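Local coordinates for thermostable monoacylglycerol lipase (Bacillus, PDB 4LHE), which hydrolyses monoacylglycerols to glycerol and a fatty acid, probably by the serine-nucleophile mechanism of alpha/beta hydrolases, at residues V26-R37 with L52-T60; P38-Y48 with Q234-F245. All blocks are in the same frame, centred on the assembly; numbering follows the deposited sequence.

Interaction 1 (V26-R37 with L52-T60). With SO4 (sulfate ion), chain D.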
# COMPACT_ATOMS: atom_id res chain seq x y z
N VAL A 26 -3.30 3.60 -0.04
CA VAL A 26 -3.46 2.31 -0.69
C VAL A 26 -3.12 1.16 0.26
O VAL A 26 -1.95 1.02 0.66
CB VAL A 26 -2.62 2.21 -1.97
CG1 VAL A 26 -3.10 1.03 -2.82
CG2 VAL A 26 -2.73 3.52 -2.79
N HIS A 27 -4.12 0.35 0.59
CA HIS A 27 -3.90 -0.80 1.49
C HIS A 27 -3.16 -1.92 0.76
O HIS A 27 -2.91 -1.81 -0.44
CB HIS A 27 -5.21 -1.29 2.14
CG HIS A 27 -6.20 -1.92 1.19
ND1 HIS A 27 -6.12 -3.24 0.81
CD2 HIS A 27 -7.31 -1.43 0.61
CE1 HIS A 27 -7.13 -3.53 0.01
NE2 HIS A 27 -7.88 -2.45 -0.13
N GLY A 28 -2.80 -2.97 1.49
CA GLY A 28 -1.94 -4.01 0.94
C GLY A 28 -2.63 -5.24 0.35
O GLY A 28 -3.85 -5.30 0.26
N PHE A 29 -1.82 -6.24 -0.01
CA PHE A 29 -2.23 -7.45 -0.73
C PHE A 29 -3.19 -8.35 0.05
O PHE A 29 -4.22 -8.76 -0.47
CB PHE A 29 -0.98 -8.23 -1.13
CG PHE A 29 -1.23 -9.58 -1.76
CD1 PHE A 29 -1.59 -9.68 -3.11
CD2 PHE A 29 -1.05 -10.75 -1.03
CE1 PHE A 29 -1.78 -10.92 -3.71
CE2 PHE A 29 -1.24 -12.00 -1.62
CZ PHE A 29 -1.61 -12.08 -2.96
N THR A 30 -2.86 -8.67 1.29
CA THR A 30 -3.80 -9.47 2.08
C THR A 30 -5.00 -8.65 2.62
O THR A 30 -6.10 -9.18 2.82
CB THR A 30 -3.07 -10.22 3.20
OG1 THR A 30 -2.47 -9.28 4.10
CG2 THR A 30 -1.96 -11.09 2.61
N GLY A 31 -4.79 -7.34 2.80
CA GLY A 31 -5.64 -6.53 3.67
C GLY A 31 -6.84 -5.79 3.10
O GLY A 31 -7.41 -6.17 2.07
N THR A 32 -7.23 -4.72 3.81
CA THR A 32 -8.45 -3.97 3.50
C THR A 32 -8.17 -2.53 3.89
O THR A 32 -7.13 -2.26 4.46
CB THR A 32 -9.65 -4.47 4.34
OG1 THR A 32 -9.50 -4.05 5.71
CG2 THR A 32 -9.81 -6.00 4.25
N PRO A 33 -9.11 -1.61 3.60
CA PRO A 33 -8.94 -0.25 4.12
C PRO A 33 -8.71 -0.14 5.63
O PRO A 33 -8.24 0.91 6.10
CB PRO A 33 -10.28 0.41 3.75
CG PRO A 33 -10.58 -0.19 2.43
CD PRO A 33 -10.15 -1.65 2.55
N HIS A 34 -9.01 -1.18 6.41
CA HIS A 34 -8.81 -1.09 7.87
C HIS A 34 -7.37 -0.70 8.24
O HIS A 34 -7.14 0.16 9.11
CB HIS A 34 -9.24 -2.40 8.55
CG HIS A 34 -9.06 -2.41 10.04
ND1 HIS A 34 -9.84 -1.66 10.89
CD2 HIS A 34 -8.19 -3.09 10.82
CE1 HIS A 34 -9.47 -1.88 12.14
NE2 HIS A 34 -8.46 -2.74 12.12
N SER A 35 -6.38 -1.32 7.59
CA SER A 35 -4.98 -1.04 7.89
C SER A 35 -4.58 0.42 7.62
O SER A 35 -3.62 0.94 8.23
CB SER A 35 -4.08 -1.99 7.08
OG SER A 35 -4.12 -1.64 5.70
N MET A 36 -5.30 1.10 6.73
CA MET A 36 -4.95 2.49 6.40
C MET A 36 -5.86 3.54 7.02
O MET A 36 -5.55 4.72 6.97
CB MET A 36 -4.92 2.71 4.87
CG MET A 36 -3.95 1.81 4.11
SD MET A 36 -2.23 2.03 4.59
CE MET A 36 -1.79 3.52 3.70
N ARG A 37 -6.98 3.13 7.62
CA ARG A 37 -7.95 4.09 8.16
C ARG A 37 -7.44 5.07 9.24
O ARG A 37 -7.88 6.23 9.28
CB ARG A 37 -9.21 3.35 8.66
CG ARG A 37 -10.33 4.30 9.13
CD ARG A 37 -11.59 3.55 9.56
NE ARG A 37 -11.85 2.43 8.68
CZ ARG A 37 -12.61 2.46 7.59
NH1 ARG A 37 -13.23 3.58 7.25
NH2 ARG A 37 -12.75 1.36 6.84
N LEU A 52 -9.51 6.61 0.30
CA LEU A 52 -9.00 5.32 0.75
C LEU A 52 -9.89 4.24 0.16
O LEU A 52 -10.86 3.80 0.80
CB LEU A 52 -8.96 5.25 2.30
CG LEU A 52 -8.74 3.88 2.97
CD1 LEU A 52 -7.63 3.08 2.29
CD2 LEU A 52 -8.43 4.03 4.45
N PRO A 53 -9.58 3.84 -1.08
CA PRO A 53 -10.38 2.85 -1.82
C PRO A 53 -10.18 1.45 -1.27
O PRO A 53 -9.17 1.19 -0.60
CB PRO A 53 -9.84 2.94 -3.26
CG PRO A 53 -8.42 3.47 -3.10
CD PRO A 53 -8.50 4.41 -1.90
N ARG A 54 -11.14 0.58 -1.55
CA ARG A 54 -11.04 -0.84 -1.24
C ARG A 54 -10.63 -1.52 -2.54
O ARG A 54 -11.37 -1.44 -3.53
CB ARG A 54 -12.41 -1.37 -0.78
CG ARG A 54 -12.49 -2.88 -0.51
CD ARG A 54 -13.90 -3.29 -0.02
NE ARG A 54 -14.93 -3.13 -1.04
CZ ARG A 54 -15.07 -3.93 -2.09
NH1 ARG A 54 -14.23 -4.94 -2.28
NH2 ARG A 54 -16.04 -3.72 -2.98
N LEU A 55 -9.45 -2.14 -2.58
CA LEU A 55 -8.99 -2.75 -3.83
C LEU A 55 -9.93 -3.89 -4.24
O LEU A 55 -10.35 -4.68 -3.39
CB LEU A 55 -7.56 -3.29 -3.70
CG LEU A 55 -6.48 -2.26 -3.40
CD1 LEU A 55 -5.12 -2.91 -3.34
CD2 LEU A 55 -6.51 -1.15 -4.43
N LYS A 56 -10.24 -3.98 -5.54
CA LYS A 56 -11.08 -5.08 -6.03
C LYS A 56 -10.61 -6.44 -5.51
O LYS A 56 -9.41 -6.76 -5.53
CB LYS A 56 -11.14 -5.11 -7.56
CG LYS A 56 -12.26 -6.02 -8.07
CD LYS A 56 -12.42 -5.98 -9.58
CE LYS A 56 -13.78 -6.56 -9.97
NZ LYS A 56 -13.93 -6.74 -11.45
N GLY A 57 -11.55 -7.23 -5.00
CA GLY A 57 -11.24 -8.58 -4.56
C GLY A 57 -10.81 -8.63 -3.10
O GLY A 57 -10.62 -9.72 -2.54
N HIS A 58 -10.65 -7.46 -2.49
CA HIS A 58 -10.20 -7.34 -1.11
C HIS A 58 -11.36 -6.97 -0.18
O HIS A 58 -12.32 -6.29 -0.60
CB HIS A 58 -9.07 -6.31 -1.00
CG HIS A 58 -7.83 -6.73 -1.71
ND1 HIS A 58 -7.74 -6.81 -3.08
CD2 HIS A 58 -6.62 -7.13 -1.24
CE1 HIS A 58 -6.53 -7.22 -3.43
NE2 HIS A 58 -5.83 -7.42 -2.32
N GLY A 59 -11.29 -7.43 1.06
CA GLY A 59 -12.32 -7.08 2.03
C GLY A 59 -13.66 -7.75 1.78
O GLY A 59 -14.68 -7.30 2.28
N THR A 60 -13.65 -8.83 1.00
CA THR A 60 -14.85 -9.63 0.80
C THR A 60 -14.59 -11.10 1.18
O THR A 60 -14.89 -11.52 2.30
CB THR A 60 -15.39 -9.53 -0.65
OG1 THR A 60 -14.36 -9.91 -1.58
CG2 THR A 60 -15.81 -8.10 -0.95
S SO4 D . 0.54 -6.90 2.63
O1 SO4 D . -0.55 -7.87 2.52
O2 SO4 D . 0.17 -5.84 3.59
O3 SO4 D . 1.74 -7.58 3.12
O4 SO4 D . 0.80 -6.38 1.29
O HOH W 1 -6.57 1.35 -0.64

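Interaction 2 (P38-Y48 with Q234-F245)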
# COMPACT_ATOMS: atom_id res chain seq x y z
N PRO A 38 -6.54 4.62 10.13
CA PRO A 38 -6.14 5.64 11.12
C PRO A 38 -5.34 6.77 10.49
O PRO A 38 -5.44 7.91 10.93
CB PRO A 38 -5.28 4.86 12.11
CG PRO A 38 -5.83 3.48 12.06
CD PRO A 38 -6.21 3.26 10.59
N LEU A 39 -4.54 6.45 9.48
CA LEU A 39 -3.85 7.49 8.72
C LEU A 39 -4.86 8.39 8.01
O LEU A 39 -4.79 9.62 8.12
CB LEU A 39 -2.88 6.86 7.68
CG LEU A 39 -1.50 6.45 8.17
CD1 LEU A 39 -1.57 5.43 9.26
CD2 LEU A 39 -0.68 5.88 6.99
N ALA A 40 -5.79 7.78 7.27
CA ALA A 40 -6.77 8.54 6.49
C ALA A 40 -7.56 9.52 7.37
O ALA A 40 -7.75 10.69 7.00
CB ALA A 40 -7.71 7.58 5.80
N GLU A 41 -8.00 9.04 8.53
CA GLU A 41 -8.75 9.87 9.47
C GLU A 41 -7.92 11.03 10.02
O GLU A 41 -8.41 12.17 10.06
CB GLU A 41 -9.39 9.02 10.58
CG GLU A 41 -10.52 8.11 10.06
CD GLU A 41 -11.15 7.23 11.14
OE1 GLU A 41 -10.82 7.42 12.34
OE2 GLU A 41 -11.99 6.37 10.80
N ALA A 42 -6.69 10.75 10.45
CA ALA A 42 -5.76 11.82 10.85
C ALA A 42 -5.44 12.86 9.76
O ALA A 42 -5.32 14.06 10.07
CB ALA A 42 -4.47 11.23 11.40
N TYR A 43 -5.31 12.45 8.50
CA TYR A 43 -5.02 13.42 7.43
C TYR A 43 -6.26 14.27 7.09
O TYR A 43 -6.15 15.46 6.78
CB TYR A 43 -4.46 12.73 6.16
CG TYR A 43 -3.22 11.87 6.40
CD1 TYR A 43 -2.38 12.09 7.48
CD2 TYR A 43 -2.92 10.82 5.55
CE1 TYR A 43 -1.25 11.29 7.70
CE2 TYR A 43 -1.81 10.02 5.75
CZ TYR A 43 -0.99 10.25 6.83
OH TYR A 43 0.11 9.43 7.02
N ALA A 44 -7.43 13.64 7.15
CA ALA A 44 -8.69 14.34 6.95
C ALA A 44 -8.89 15.40 8.03
O ALA A 44 -9.30 16.53 7.74
CB ALA A 44 -9.84 13.34 6.95
N LYS A 45 -8.60 15.04 9.27
CA LYS A 45 -8.69 16.01 10.38
C LYS A 45 -7.68 17.17 10.22
O LYS A 45 -7.94 18.30 10.65
CB LYS A 45 -8.54 15.30 11.73
CG LYS A 45 -8.46 16.26 12.93
CD LYS A 45 -9.74 17.12 13.09
CE LYS A 45 -9.44 18.60 13.37
NZ LYS A 45 -8.75 18.82 14.68
N ALA A 46 -6.54 16.91 9.59
CA ALA A 46 -5.58 17.98 9.37
C ALA A 46 -5.97 18.88 8.20
O ALA A 46 -5.26 19.83 7.90
CB ALA A 46 -4.21 17.41 9.15
N GLY A 47 -7.05 18.56 7.49
CA GLY A 47 -7.53 19.43 6.43
C GLY A 47 -7.43 18.89 5.02
O GLY A 47 -7.84 19.54 4.06
N TYR A 48 -6.92 17.67 4.88
CA TYR A 48 -6.72 17.10 3.56
C TYR A 48 -7.96 16.40 3.04
O TYR A 48 -8.73 15.81 3.80
CB TYR A 48 -5.52 16.14 3.59
CG TYR A 48 -4.23 16.86 3.90
CD1 TYR A 48 -3.57 17.56 2.90
CD2 TYR A 48 -3.67 16.85 5.17
CE1 TYR A 48 -2.40 18.23 3.15
CE2 TYR A 48 -2.48 17.54 5.43
CZ TYR A 48 -1.86 18.23 4.41
OH TYR A 48 -0.68 18.91 4.60
N GLN A 234 2.67 3.86 14.53
CA GLN A 234 1.57 4.59 13.87
C GLN A 234 1.61 6.13 14.04
O GLN A 234 1.55 6.85 13.05
CB GLN A 234 0.20 4.04 14.30
CG GLN A 234 -0.98 4.70 13.60
CD GLN A 234 -2.29 4.31 14.24
OE1 GLN A 234 -2.75 4.96 15.18
NE2 GLN A 234 -2.92 3.26 13.71
N PRO A 235 1.72 6.64 15.28
CA PRO A 235 1.72 8.11 15.40
C PRO A 235 2.94 8.76 14.72
O PRO A 235 2.82 9.86 14.15
CB PRO A 235 1.78 8.33 16.92
CG PRO A 235 1.35 7.03 17.53
CD PRO A 235 1.84 5.98 16.60
N MET A 236 4.09 8.10 14.75
CA MET A 236 5.27 8.59 14.06
C MET A 236 5.06 8.64 12.53
O MET A 236 5.40 9.63 11.87
CB MET A 236 6.48 7.73 14.44
CG MET A 236 7.72 8.03 13.62
SD MET A 236 9.22 7.20 14.16
CE MET A 236 10.42 8.12 13.20
N ILE A 237 4.46 7.60 11.97
CA ILE A 237 4.12 7.62 10.55
C ILE A 237 3.19 8.77 10.18
O ILE A 237 3.38 9.44 9.16
CB ILE A 237 3.45 6.30 10.11
CG1 ILE A 237 4.40 5.12 10.33
CG2 ILE A 237 3.01 6.38 8.64
CD1 ILE A 237 3.72 3.74 10.07
N ILE A 238 2.18 9.00 11.01
CA ILE A 238 1.22 10.06 10.76
C ILE A 238 1.87 11.45 10.85
O ILE A 238 1.67 12.29 9.97
CB ILE A 238 -0.00 9.94 11.71
CG1 ILE A 238 -0.93 8.79 11.26
CG2 ILE A 238 -0.77 11.26 11.76
CD1 ILE A 238 -1.94 8.30 12.32
N GLU A 239 2.65 11.68 11.89
CA GLU A 239 3.27 12.99 12.16
C GLU A 239 4.36 13.33 11.13
O GLU A 239 4.45 14.47 10.66
CB GLU A 239 3.80 13.01 13.61
CG GLU A 239 4.69 14.19 14.00
CD GLU A 239 5.14 14.13 15.47
OE1 GLU A 239 4.97 13.06 16.12
OE2 GLU A 239 5.66 15.16 15.98
N ARG A 240 5.17 12.34 10.74
CA ARG A 240 6.19 12.56 9.72
C ARG A 240 5.59 12.76 8.33
O ARG A 240 6.13 13.51 7.52
CB ARG A 240 7.21 11.42 9.71
CG ARG A 240 8.17 11.44 10.88
CD ARG A 240 9.29 12.47 10.69
NE ARG A 240 10.59 11.88 11.03
CZ ARG A 240 11.58 11.72 10.16
NH1 ARG A 240 11.42 12.12 8.90
NH2 ARG A 240 12.71 11.15 10.54
N SER A 241 4.48 12.08 8.04
CA SER A 241 3.83 12.25 6.75
C SER A 241 3.20 13.64 6.62
O SER A 241 3.29 14.28 5.57
CB SER A 241 2.77 11.15 6.53
OG SER A 241 3.37 9.85 6.57
N LEU A 242 2.53 14.09 7.68
CA LEU A 242 1.91 15.41 7.72
C LEU A 242 2.94 16.51 7.49
O LEU A 242 2.68 17.48 6.78
CB LEU A 242 1.22 15.61 9.08
CG LEU A 242 -0.13 14.89 9.13
CD1 LEU A 242 -0.84 15.00 10.45
CD2 LEU A 242 -1.02 15.45 8.03
N GLU A 243 4.11 16.34 8.11
CA GLU A 243 5.24 17.24 7.92
C GLU A 243 5.70 17.18 6.46
O GLU A 243 5.93 18.22 5.83
CB GLU A 243 6.36 16.84 8.90
CG GLU A 243 7.70 17.53 8.71
CD GLU A 243 8.84 16.86 9.46
OE1 GLU A 243 10.00 17.05 9.04
OE2 GLU A 243 8.59 16.15 10.47
N PHE A 244 5.79 15.96 5.91
CA PHE A 244 6.14 15.77 4.50
C PHE A 244 5.12 16.47 3.58
O PHE A 244 5.51 17.21 2.67
CB PHE A 244 6.25 14.27 4.17
CG PHE A 244 6.55 13.96 2.70
CD1 PHE A 244 5.54 13.55 1.84
CD2 PHE A 244 7.85 14.04 2.20
CE1 PHE A 244 5.80 13.26 0.51
CE2 PHE A 244 8.12 13.75 0.87
CZ PHE A 244 7.09 13.35 0.02
N PHE A 245 3.83 16.25 3.83
CA PHE A 245 2.79 16.88 3.01
C PHE A 245 2.87 18.42 3.02
O PHE A 245 2.91 19.07 1.96
CB PHE A 245 1.39 16.44 3.47
CG PHE A 245 1.15 14.94 3.46
CD1 PHE A 245 1.82 14.10 2.57
CD2 PHE A 245 0.23 14.38 4.34
CE1 PHE A 245 1.58 12.73 2.57
CE2 PHE A 245 -0.01 13.02 4.35
CZ PHE A 245 0.65 12.19 3.46
O HOH W 2 1.48 8.47 4.93
O HOH W 3 0.40 18.68 7.04

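Interaction 1 (V26-R37 with L52-T60)
The His-Gly loop that follows strand 21-26 of this alpha/beta hydrolase, the usual site of an oxyanion-hole amide in the fold, is braced by His-27 against Leu-55 and His-58 of the loop 52-60. His-27 NE2 accepts from Leu-55 N at 2.9 Å. The bond is nearly straight at the hydrogen (174°), but the donor sits tilted out of the His-27 ring plane. The other ring nitrogen, ND1, donates to Gly-28 O at 3.1 Å, in the carbonyl plane and on a lone pair. Both nitrogens are thus used, which fixes the turn of the ring. CG sits between the backbone N and the carbonyl carbon (chi1 68°), and this carries the imidazole across to the second loop. Leu-55 CG lies over one face, 3.9 Å from the centroid of the His-27 ring, a CH-pi contact. The His-27 edge points toward the face of His-58, offset, with the planes at 63°. With an alanine here, Leu-55 N is likely to lose its acceptor and Gly-28 O its ND1 donor, and a gap would probably open under Leu-55 and beside His-58. His-58 NE2 gives only a weak bond to Phe-29 O. Its ND1 is held from within its own loop, donating to Lys-56 O at 3.0 Å. A sulfate, probably from the crystallisation liquor, sits on the first loop. Phe-29 N reaches its O4 at 2.9 Å, and Thr-30 N reaches its O1 at 2.7 Å. Ser-97 and His-226, probably of the catalytic triad, bind the same ion, consistent with an anion site at the active centre. Farther along, Leu-52 CG meets Pro-33 CB, and its CD1 meets Met-36 CB at 3.8 Å. A water accepts from His-27 N and donates to Pro-53 O at 2.6 Å.

Interaction 2 (P38-Y48 with Q234-F245)
Ile-237 O is gripped by two donors of Ser-241, which reach it from opposite faces of the carbonyl plane. Ser-241 OG donates at 2.6 Å to Ile-237 O, and Ser-241 N adds the regular helix bond. The same OG accepts from a water, which also lies 2.7 Å from Tyr-43 OH, so the phenol is tied to the other helix through water. Tyr-43 CG is anti to the carbonyl carbon (chi1 -55°), which sends the ring into a hole formed by Ile-238, Ser-241, Leu-242 and Phe-245. Phe-245 meets it edge to face: CE2 stands over the centre of the Tyr-43 ring, with the planes at 87°. Helices 38-45 and 234-245 here pack side by side on one face of the central sheet of the alpha/beta hydrolase fold. Their axes come within 10.2 Å at closest approach and cross at -40°. Leu-39 rests on Leu-25 and Phe-245 on Val-23, both of strand 21-26. Ile-238 is the answering knob, among Pro-38, Leu-39, Ala-42 and Tyr-43. Its CG2 branch touches Ala-42 CB at 3.7 Å, while its CG1 lies against Leu-39 CG. At the N-terminal end the Gln-234 amide crosses the Pro-38 ring, its NE2 being bonded to Thr-229 O. At the other end Gly-47 closes helix 38-45 in a Schellman motif, and Tyr-48 follows. Phe-245 also turns its edge to the Tyr-48 ring, completing an aromatic cluster. Leu-242 CD2 touches Tyr-48 CE2 at 3.6 Å. A second water donates to Leu-242 O at 2.6 Å and bonds Tyr-48 OH.

In the fold
From the N terminus, strand 21-26 runs into the loop 26-37. Helix 37-45 follows, then strand 49-52 and the loop 52-60. Interaction 1 closes this short beta-alpha-beta crossover by joining the loops at the ends of two neighbouring parallel strands. Interaction 2 joins the helix within that crossover to 234-245, after 185 intervening residues. Its segments therefore alternate with those of interaction 1, and the two closures cross. Interaction 2 ties the C-terminal helix to the early part of the chain. The contacts meet where Leu-52 CD2 packs 3.9 Å from Ala-40 CB; their centres are about 18 Å apart.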